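Local coordinates for protein Pre-mRNA-splicing factor SAD1 (Saccharomyces cerevisiae, PDB 4MSX) that promotes the assembly of newly made U4 snRNA into the U4/U6 snRNP and is required for pre-mRNA splicing, though its deubiquitinase-like fold is catalytically inactive, at residues A[69-74]-A[148-153]; A[92-97]-A[117-122]; A[171-176]-A[240-245]. One frame throughout, in Å; residues are numbered along the deposited sequence.

The three contacts lie on the same side of the chain's centre and run from the zinc finger to the ubiquitin-protease-like part. Contact 2 is nested inside the loop closed by contact 1, and contact 3 follows both along the chain. Contact 2 holds three zinc ligands and joins strands 91-94 and 121-124 of the five-stranded antiparallel sheet. Contact 1, about 11 Å away between centres, sets the loop 69-74 against helix 146-155. The two touch through Val70 and Leu95. Contact 3 lies about 12 Å from contact 1, and its Leu174 and Phe240 pack on Arg71 and Ser150. The touch between contacts 1 and 3 thus joins the zinc finger to the region that follows it.

Contact 1: residues A[69-74]-A[148-153]; sequences VVREKL and LNSIKF
The guanidinium of Arg71 meets Ser150 at its edge. Ser150 OG lies in the guanidinium plane. Arg71 NH1 donates to Ser150 OG over 2.9 Å, with a bent N-H...O angle of 144°. The arginine chain bends at chi3 (-56°), and of its guanidinium atoms NH1 is the one that reaches Ser150 OG. Ser150 answers with OG anti to its backbone N (chi1 177°). The rest of the contact is apolar and centres on Ile151, one residue further along the helix. Val69 and Ile151 reach toward each other tip to tip. Val69 CG1 and Ile151 CD1 are 3.5 Å apart, closer than usual for two carbons, so the packing is tight here. Leu74 comes across Ile151 at about a right angle and lays CD1 3.9 Å from Ile151 CG1. The aliphatic part of Arg71 adds a looser touch, with Arg71 CG 4.2 Å from Ile151 CG1. Ile151 is thus met by Val69, Arg71 and Leu74, and Arg71 also makes the polar bond. An alanine in place of Arg71 is likely to leave Ser150 OG without its guanidinium partner and to bare part of the flank of Ile151. Within 69-74 a short 3-10 turn spans 71-73. Lys73 N bonds to Val70 O, and Leu74 N bonds to Arg71 O. This turn brings Arg71 and Leu74 to the same helix. Phe130 of strand 130-132 also touches Ile151, and Phe240 touches Ser150. The side chain of Leu74 is about 8 Å from the zinc ion. Both segments belong to the predicted degenerate UBP-type zinc finger, where this loop, leading toward strand 91-94, is packed on helix 146-155.

Contact 2: residues A[92-97]-A[117-122]; sequences YCCLVC and ENHHVF. With ZN (zinc ion), chain B.
This is the zinc site of the UBP-type finger, where Cys94, Cys97 and His119 share one zinc ion. The metal lies 2.3 Å from Cys94 SG and 2.4 Å from Cys97 SG. His119 binds it through ND1 at 2.2 Å, and His113 from helix 109-116 completes the set. Cys94 and Cys97 form a CxxC pair, Cys94 ending strand 91-94 and Cys97 in the loop that follows. Their sulfurs reach the metal by different torsions: Cys94 SG is anti to its backbone N (chi1 176°), while Cys97 SG sits between N and the carbonyl carbon (chi1 69°). Cys94 SG also takes weak hydrogen bonds from Val96 N and Cys97 N, which would probably temper the charge on the thiolate. Val96 covers one face of the His119 imidazole. Val96 CG1 is 3.5 Å from the centroid of the His119 ring and nearly above it, a CH-pi contact. Glu117 CB, from the same segment as His119, lies over the opposite face. The fold element behind the site is an antiparallel strand pair. Cys94 and Phe122 form a non-hydrogen-bonded pair with side chains on the same face of the sheet, and Phe122 CE2 packs 3.8 Å from Cys94 CB. Beside that pair, Leu95 N donates to Val121 O at 2.9 Å. That bond is fairly straight, 159° at the hydrogen. Phe122 CA approaches Cys93 O at 3.2 Å, a CA-H...O contact. Leu95 crosses Val121 at about a right angle, its CD1 3.8 Å from Val121 CG1. Just before His119, Asn118 is the C-prime residue of a Schellman motif that ends helix 109-116. Asn118 OD1 accepts a hydrogen bond from His120 NE2, while His120 ND1 pairs with Leu133 O.

Contact 3: residues A[171-176]-A[240-245]; sequences CFDLSN and FKHHLS
The carbonyl oxygen of Phe240 is held by two donors. Leu174 N bonds to Phe240 O at 2.9 Å, and its N-H...O angle is 161°. A water donates to Phe240 O at 2.8 Å as well. The same water lies 2.8 Å from Ser175 OG and gives a long, weak bond to Asp173 OD2. It thus ties the turn to the carbonyl of the other segment. The carboxylate of Asp173 reaches further across. Asp173 OD2 takes a weak, bent hydrogen bond from His242 N at 3.0 Å. The CG of Asp173 sits between its backbone N and carbonyl carbon (chi1 70°), a position from which the carboxylate serves both segments. Its other oxygen, Asp173 OD1, receives a weak bond from Ser175 N in its own turn. The main charged partner of Asp173 is Arg177, whose NE forms a salt bridge with Asp173 OD2. Asp173 is the first residue of a type I beta turn that runs to Asn176, closed by Asn176 N on Asp173 O. On the apolar side Leu174 and Phe240 lie side by side and point the same way. Leu174 CD1 is 3.6 Å from Phe240 CG and 4.1 Å from the ring centroid. It stands off-centre, 30° from the ring normal, in a CH-pi contact. The turn joins strands 170-172 and 178-180 of a two-stranded antiparallel hairpin. Segment 240-245 passes beside it into strand 243-244, which pairs in parallel with strand 185-186. Phe240 also rests on Ala154 of helix 146-155, Leu174 touches Arg71, and Leu244 packs on helix 222-234.

Contact 1: residues A[69-74]-A[148-153]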
loop_
_atom_site.group_PDB
_atom_site.type_symbol
_atom_site.label_atom_id
_atom_site.label_comp_id
_atom_site.label_asym_id
_atom_site.label_seq_id
_atom_site.Cartn_x
_atom_site.Cartn_y
_atom_site.Cartn_z
ATOM N N VAL A 69 31.144 4.742 -6.907
ATOM C CA VAL A 69 29.772 4.519 -6.408
ATOM C C VAL A 69 29.203 3.269 -7.051
ATOM O O VAL A 69 29.439 3.028 -8.218
ATOM C CB VAL A 69 28.909 5.780 -6.664
ATOM C CG1 VAL A 69 27.427 5.501 -6.478
ATOM C CG2 VAL A 69 29.322 6.836 -5.694
ATOM N N VAL A 70 28.484 2.432 -6.284
ATOM C CA VAL A 70 27.909 1.224 -6.859
ATOM C C VAL A 70 26.377 1.226 -6.573
ATOM O O VAL A 70 25.923 0.838 -5.498
ATOM C CB VAL A 70 28.564 -0.089 -6.297
ATOM C CG1 VAL A 70 28.030 -1.310 -7.095
ATOM C CG2 VAL A 70 30.089 -0.035 -6.434
ATOM N N ARG A 71 25.605 1.715 -7.523
ATOM C CA ARG A 71 24.162 1.875 -7.308
ATOM C C ARG A 71 23.479 0.564 -6.940
ATOM O O ARG A 71 22.574 0.552 -6.112
ATOM C CB ARG A 71 23.526 2.513 -8.543
ATOM C CG ARG A 71 23.880 3.994 -8.630
ATOM C CD ARG A 71 23.123 4.717 -9.729
ATOM N NE ARG A 71 23.366 4.049 -11.001
ATOM C CZ ARG A 71 22.666 4.278 -12.105
ATOM N NH1 ARG A 71 21.679 5.166 -12.088
ATOM N NH2 ARG A 71 22.927 3.585 -13.207
ATOM N N GLU A 72 23.920 -0.541 -7.533
ATOM C CA GLU A 72 23.291 -1.827 -7.300
ATOM C C GLU A 72 23.361 -2.225 -5.822
ATOM O O GLU A 72 22.624 -3.106 -5.412
ATOM C CB GLU A 72 23.941 -2.928 -8.154
ATOM C CG GLU A 72 23.764 -2.760 -9.690
ATOM C CD GLU A 72 24.644 -1.642 -10.345
ATOM O OE1 GLU A 72 25.567 -1.066 -9.690
ATOM O OE2 GLU A 72 24.391 -1.338 -11.543
ATOM N N LYS A 73 24.232 -1.598 -5.017
ATOM C CA LYS A 73 24.343 -2.006 -3.624
ATOM C C LYS A 73 23.461 -1.122 -2.756
ATOM O O LYS A 73 23.403 -1.302 -1.557
ATOM C CB LYS A 73 25.819 -1.928 -3.170
ATOM C CG LYS A 73 26.594 -3.129 -3.735
ATOM C CD LYS A 73 27.987 -3.237 -3.150
ATOM C CE LYS A 73 28.814 -4.264 -3.909
ATOM N NZ LYS A 73 28.043 -5.520 -4.151
ATOM N N LEU A 74 22.795 -0.134 -3.352
ATOM C CA LEU A 74 22.119 0.881 -2.533
ATOM C C LEU A 74 20.632 0.512 -2.332
ATOM O O LEU A 74 19.859 0.473 -3.305
ATOM C CB LEU A 74 22.199 2.246 -3.211
ATOM C CG LEU A 74 23.660 2.612 -3.544
ATOM C CD1 LEU A 74 23.662 3.998 -4.158
ATOM C CD2 LEU A 74 24.501 2.541 -2.219
ATOM N N LEU A 148 24.326 11.403 -9.093
ATOM C CA LEU A 148 23.859 11.862 -7.796
ATOM C C LEU A 148 22.336 12.135 -7.774
ATOM O O LEU A 148 21.652 11.833 -6.767
ATOM C CB LEU A 148 24.636 13.086 -7.356
ATOM C CG LEU A 148 26.146 12.821 -7.126
ATOM C CD1 LEU A 148 26.845 14.033 -6.502
ATOM C CD2 LEU A 148 26.351 11.579 -6.264
ATOM N N ASN A 149 21.810 12.725 -8.851
ATOM C CA ASN A 149 20.368 12.922 -8.957
ATOM C C ASN A 149 19.675 11.569 -8.792
ATOM O O ASN A 149 18.680 11.456 -8.105
ATOM C CB ASN A 149 19.971 13.485 -10.343
ATOM C CG ASN A 149 20.386 14.947 -10.539
ATOM O OD1 ASN A 149 20.473 15.727 -9.577
ATOM N ND2 ASN A 149 20.641 15.325 -11.800
ATOM N N SER A 150 20.174 10.581 -9.515
ATOM C CA SER A 150 19.630 9.233 -9.522
ATOM C C SER A 150 19.585 8.677 -8.095
ATOM O O SER A 150 18.587 8.103 -7.669
ATOM C CB SER A 150 20.564 8.375 -10.366
ATOM O OG SER A 150 20.206 7.019 -10.407
ATOM N N ILE A 151 20.673 8.855 -7.334
ATOM C CA ILE A 151 20.724 8.295 -5.978
ATOM C C ILE A 151 19.832 9.028 -5.024
ATOM O O ILE A 151 19.114 8.416 -4.223
ATOM C CB ILE A 151 22.213 8.285 -5.420
ATOM C CG1 ILE A 151 22.993 7.223 -6.176
ATOM C CG2 ILE A 151 22.222 7.998 -3.920
ATOM C CD1 ILE A 151 24.554 7.415 -6.005
ATOM N N LYS A 152 19.784 10.346 -5.157
ATOM C CA LYS A 152 18.939 11.127 -4.276
ATOM C C LYS A 152 17.448 10.764 -4.594
ATOM O O LYS A 152 16.588 10.730 -3.698
ATOM C CB LYS A 152 19.134 12.613 -4.539
ATOM C CG LYS A 152 18.455 13.521 -3.530
ATOM C CD LYS A 152 18.844 14.966 -3.815
ATOM C CE LYS A 152 18.136 15.948 -2.913
ATOM N NZ LYS A 152 18.605 17.356 -3.172
ATOM N N PHE A 153 17.169 10.484 -5.856
ATOM C CA PHE A 153 15.786 10.131 -6.242
ATOM C C PHE A 153 15.394 8.735 -5.661
ATOM O O PHE A 153 14.233 8.508 -5.273
ATOM C CB PHE A 153 15.680 10.087 -7.726
ATOM C CG PHE A 153 14.251 10.013 -8.233
ATOM C CD1 PHE A 153 13.564 8.804 -8.246
ATOM C CD2 PHE A 153 13.622 11.159 -8.714
ATOM C CE1 PHE A 153 12.251 8.727 -8.749
ATOM C CE2 PHE A 153 12.286 11.087 -9.227
ATOM C CZ PHE A 153 11.632 9.875 -9.249
#

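Contact 2: residues A[92-97]-A[117-122]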
loop_
_atom_site.group_PDB
_atom_site.type_symbol
_atom_site.label_atom_id
_atom_site.label_comp_id
_atom_site.label_asym_id
_atom_site.label_seq_id
_atom_site.Cartn_x
_atom_site.Cartn_y
_atom_site.Cartn_z
ATOM N N TYR A 92 24.458 7.870 7.827
ATOM C CA TYR A 92 24.884 8.114 6.449
ATOM C C TYR A 92 24.889 6.775 5.749
ATOM O O TYR A 92 25.135 5.735 6.369
ATOM C CB TYR A 92 26.319 8.723 6.386
ATOM C CG TYR A 92 26.380 10.145 6.871
ATOM C CD1 TYR A 92 26.188 10.452 8.213
ATOM C CD2 TYR A 92 26.617 11.191 5.976
ATOM C CE1 TYR A 92 26.215 11.778 8.643
ATOM C CE2 TYR A 92 26.658 12.498 6.388
ATOM C CZ TYR A 92 26.460 12.787 7.726
ATOM O OH TYR A 92 26.475 14.098 8.145
ATOM N N CYS A 93 24.661 6.799 4.446
ATOM C CA CYS A 93 24.806 5.601 3.669
ATOM C C CYS A 93 26.109 5.738 2.896
ATOM O O CYS A 93 26.318 6.727 2.199
ATOM C CB CYS A 93 23.648 5.444 2.680
ATOM S SG CYS A 93 23.766 3.997 1.603
ATOM N N CYS A 94 26.945 4.710 3.003
ATOM C CA CYS A 94 28.122 4.574 2.182
ATOM C C CYS A 94 27.698 4.195 0.774
ATOM O O CYS A 94 26.992 3.201 0.565
ATOM C CB CYS A 94 29.088 3.497 2.716
ATOM S SG CYS A 94 30.498 3.336 1.515
ATOM N N LEU A 95 28.128 4.981 -0.220
ATOM C CA LEU A 95 27.570 4.812 -1.574
ATOM C C LEU A 95 28.427 3.868 -2.358
ATOM O O LEU A 95 28.096 3.555 -3.497
ATOM C CB LEU A 95 27.391 6.159 -2.323
ATOM C CG LEU A 95 26.506 7.152 -1.559
ATOM C CD1 LEU A 95 26.353 8.512 -2.333
ATOM C CD2 LEU A 95 25.073 6.558 -1.357
ATOM N N VAL A 96 29.494 3.350 -1.721
ATOM C CA VAL A 96 30.246 2.254 -2.336
ATOM C C VAL A 96 29.734 0.859 -1.953
ATOM O O VAL A 96 29.539 -0.011 -2.833
ATOM C CB VAL A 96 31.784 2.351 -1.940
ATOM C CG1 VAL A 96 32.543 1.218 -2.579
ATOM C CG2 VAL A 96 32.321 3.750 -2.310
ATOM N N CYS A 97 29.525 0.612 -0.655
ATOM C CA CYS A 97 29.109 -0.730 -0.220
ATOM C C CYS A 97 27.647 -0.742 0.249
ATOM O O CYS A 97 27.068 -1.806 0.420
ATOM C CB CYS A 97 30.038 -1.281 0.921
ATOM S SG CYS A 97 29.875 -0.419 2.474
ATOM N N GLU A 117 38.022 1.299 5.079
ATOM C CA GLU A 117 37.532 0.492 3.966
ATOM C C GLU A 117 37.834 1.203 2.626
ATOM O O GLU A 117 37.569 0.645 1.572
ATOM C CB GLU A 117 36.012 0.216 4.119
ATOM C CG GLU A 117 35.680 -0.468 5.490
ATOM C CD GLU A 117 36.499 -1.732 5.732
ATOM O OE1 GLU A 117 36.604 -2.572 4.809
ATOM O OE2 GLU A 117 37.053 -1.887 6.847
ATOM N N ASN A 118 38.372 2.417 2.696
ATOM C CA ASN A 118 38.700 3.156 1.466
ATOM C C ASN A 118 37.396 3.401 0.666
ATOM O O ASN A 118 37.387 3.134 -0.538
ATOM C CB ASN A 118 39.623 2.312 0.580
ATOM C CG ASN A 118 40.200 3.100 -0.628
ATOM O OD1 ASN A 118 40.310 4.337 -0.616
ATOM N ND2 ASN A 118 40.552 2.362 -1.674
ATOM N N HIS A 119 36.324 3.864 1.331
ATOM C CA HIS A 119 35.007 4.186 0.651
ATOM C C HIS A 119 34.750 5.639 1.006
ATOM O O HIS A 119 34.729 5.985 2.180
ATOM C CB HIS A 119 33.854 3.227 1.148
ATOM C CG HIS A 119 34.029 1.807 0.716
ATOM N ND1 HIS A 119 33.242 0.778 1.174
ATOM C CD2 HIS A 119 34.929 1.238 -0.124
ATOM C CE1 HIS A 119 33.623 -0.363 0.622
ATOM N NE2 HIS A 119 34.658 -0.111 -0.157
ATOM N N HIS A 120 34.616 6.534 0.018
ATOM C CA HIS A 120 34.702 7.956 0.328
ATOM C C HIS A 120 33.484 8.793 0.014
ATOM O O HIS A 120 33.479 9.969 0.385
ATOM C CB HIS A 120 35.943 8.545 -0.403
ATOM C CG HIS A 120 37.204 7.857 0.022
ATOM N ND1 HIS A 120 37.855 8.185 1.192
ATOM C CD2 HIS A 120 37.867 6.794 -0.500
ATOM C CE1 HIS A 120 38.898 7.380 1.355
ATOM N NE2 HIS A 120 38.934 6.533 0.337
ATOM N N VAL A 121 32.448 8.205 -0.612
ATOM C CA VAL A 121 31.251 9.027 -0.982
ATOM C C VAL A 121 30.033 8.546 -0.150
ATOM O O VAL A 121 29.747 7.348 -0.167
ATOM C CB VAL A 121 30.928 8.854 -2.499
ATOM C CG1 VAL A 121 29.854 9.895 -2.976
ATOM C CG2 VAL A 121 32.217 8.998 -3.323
ATOM N N PHE A 122 29.411 9.464 0.592
ATOM C CA PHE A 122 28.349 9.170 1.528
ATOM C C PHE A 122 27.113 10.039 1.221
ATOM O O PHE A 122 27.230 11.162 0.692
ATOM C CB PHE A 122 28.814 9.468 2.949
ATOM C CG PHE A 122 29.894 8.515 3.396
ATOM C CD1 PHE A 122 31.215 8.702 2.931
ATOM C CD2 PHE A 122 29.578 7.369 4.145
ATOM C CE1 PHE A 122 32.220 7.782 3.277
ATOM C CE2 PHE A 122 30.553 6.462 4.527
ATOM C CZ PHE A 122 31.902 6.664 4.103
HETATM ZN ZN ZN B . 31.453 1.385 2.351
#

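Contact 3: residues A[171-176]-A[240-245]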
loop_
_atom_site.group_PDB
_atom_site.type_symbol
_atom_site.label_atom_id
_atom_site.label_comp_id
_atom_site.label_asym_id
_atom_site.label_seq_id
_atom_site.Cartn_x
_atom_site.Cartn_y
_atom_site.Cartn_z
ATOM N N CYS A 171 8.744 0.590 -17.274
ATOM C CA CYS A 171 9.998 1.136 -16.794
ATOM C C CYS A 171 10.978 0.000 -16.701
ATOM O O CYS A 171 10.593 -1.160 -16.825
ATOM C CB CYS A 171 9.786 1.753 -15.406
ATOM S SG CYS A 171 8.733 3.215 -15.419
ATOM N N PHE A 172 12.245 0.316 -16.422
ATOM C CA PHE A 172 13.297 -0.712 -16.312
ATOM C C PHE A 172 14.108 -0.446 -15.066
ATOM O O PHE A 172 14.436 0.709 -14.796
ATOM C CB PHE A 172 14.220 -0.681 -17.553
ATOM C CG PHE A 172 13.511 -1.092 -18.805
ATOM C CD1 PHE A 172 13.377 -2.434 -19.132
ATOM C CD2 PHE A 172 12.903 -0.141 -19.605
ATOM C CE1 PHE A 172 12.665 -2.825 -20.277
ATOM C CE2 PHE A 172 12.190 -0.517 -20.746
ATOM C CZ PHE A 172 12.071 -1.861 -21.080
ATOM N N ASP A 173 14.402 -1.484 -14.285
ATOM C CA ASP A 173 15.226 -1.266 -13.116
ATOM C C ASP A 173 16.708 -1.405 -13.546
ATOM O O ASP A 173 16.994 -1.559 -14.733
ATOM C CB ASP A 173 14.848 -2.183 -11.935
ATOM C CG ASP A 173 15.208 -3.655 -12.152
ATOM O OD1 ASP A 173 15.816 -3.998 -13.185
ATOM O OD2 ASP A 173 14.883 -4.484 -11.249
ATOM N N LEU A 174 17.637 -1.367 -12.602
ATOM C CA LEU A 174 19.069 -1.368 -12.979
ATOM C C LEU A 174 19.526 -2.692 -13.581
ATOM O O LEU A 174 20.543 -2.747 -14.274
ATOM C CB LEU A 174 19.938 -1.078 -11.771
ATOM C CG LEU A 174 19.968 0.343 -11.284
ATOM C CD1 LEU A 174 20.949 0.363 -10.124
ATOM C CD2 LEU A 174 20.396 1.289 -12.391
ATOM N N SER A 175 18.793 -3.760 -13.310
ATOM C CA SER A 175 19.093 -5.044 -13.912
ATOM C C SER A 175 18.348 -5.219 -15.221
ATOM O O SER A 175 18.279 -6.329 -15.739
ATOM C CB SER A 175 18.674 -6.169 -12.985
ATOM O OG SER A 175 19.382 -6.098 -11.770
ATOM N N ASN A 176 17.773 -4.136 -15.731
ATOM C CA ASN A 176 16.899 -4.201 -16.903
ATOM C C ASN A 176 15.691 -5.143 -16.783
ATOM O O ASN A 176 15.202 -5.627 -17.790
ATOM C CB ASN A 176 17.716 -4.556 -18.146
ATOM C CG ASN A 176 18.572 -3.390 -18.613
ATOM O OD1 ASN A 176 18.059 -2.287 -18.839
ATOM N ND2 ASN A 176 19.883 -3.611 -18.721
ATOM N N PHE A 240 15.844 1.152 -8.462
ATOM C CA PHE A 240 17.035 0.356 -8.768
ATOM C C PHE A 240 16.695 -1.108 -8.930
ATOM O O PHE A 240 17.255 -1.789 -9.780
ATOM C CB PHE A 240 18.088 0.572 -7.680
ATOM C CG PHE A 240 18.720 1.964 -7.724
ATOM C CD1 PHE A 240 18.425 2.855 -8.757
ATOM C CD2 PHE A 240 19.606 2.373 -6.713
ATOM C CE1 PHE A 240 18.999 4.149 -8.794
ATOM C CE2 PHE A 240 20.187 3.658 -6.737
ATOM C CZ PHE A 240 19.894 4.544 -7.766
ATOM N N LYS A 241 15.754 -1.591 -8.117
ATOM C CA LYS A 241 15.219 -2.926 -8.317
ATOM C C LYS A 241 13.688 -2.850 -8.238
ATOM O O LYS A 241 13.140 -2.076 -7.463
ATOM C CB LYS A 241 15.757 -3.916 -7.278
ATOM C CG LYS A 241 15.516 -3.502 -5.851
ATOM C CD LYS A 241 16.381 -4.386 -4.893
ATOM C CE LYS A 241 16.088 -4.085 -3.418
ATOM N NZ LYS A 241 16.359 -2.640 -3.063
ATOM N N HIS A 242 13.028 -3.684 -9.019
ATOM C CA HIS A 242 11.618 -3.488 -9.283
ATOM C C HIS A 242 10.672 -4.027 -8.165
ATOM O O HIS A 242 9.576 -4.508 -8.460
ATOM C CB HIS A 242 11.254 -4.128 -10.638
ATOM C CG HIS A 242 11.314 -5.619 -10.624
ATOM N ND1 HIS A 242 12.164 -6.317 -9.788
ATOM C CD2 HIS A 242 10.617 -6.552 -11.313
ATOM C CE1 HIS A 242 11.998 -7.615 -9.976
ATOM N NE2 HIS A 242 11.062 -7.783 -10.894
ATOM N N HIS A 243 11.074 -3.904 -6.910
ATOM C CA HIS A 243 10.244 -4.299 -5.750
ATOM C C HIS A 243 10.697 -3.556 -4.514
ATOM O O HIS A 243 11.780 -2.961 -4.498
ATOM C CB HIS A 243 10.296 -5.810 -5.472
ATOM C CG HIS A 243 11.673 -6.389 -5.483
ATOM N ND1 HIS A 243 12.499 -6.373 -4.380
ATOM C CD2 HIS A 243 12.353 -7.039 -6.454
ATOM C CE1 HIS A 243 13.636 -6.980 -4.674
ATOM N NE2 HIS A 243 13.576 -7.383 -5.929
ATOM N N LEU A 244 9.846 -3.495 -3.510
ATOM C CA LEU A 244 10.141 -2.659 -2.367
ATOM C C LEU A 244 10.145 -3.515 -1.120
ATOM O O LEU A 244 9.569 -4.597 -1.133
ATOM C CB LEU A 244 9.070 -1.582 -2.191
ATOM C CG LEU A 244 8.996 -0.610 -3.368
ATOM C CD1 LEU A 244 7.790 0.284 -3.120
ATOM C CD2 LEU A 244 10.349 0.182 -3.416
ATOM N N SER A 245 10.740 -3.000 -0.048
ATOM C CA SER A 245 10.572 -3.645 1.258
ATOM C C SER A 245 9.835 -2.645 2.118
ATOM O O SER A 245 10.259 -1.491 2.171
ATOM C CB SER A 245 11.943 -3.986 1.913
ATOM O OG SER A 245 11.714 -4.368 3.281
HETATM O O HOH W 1 18.008 -4.438 -9.959
#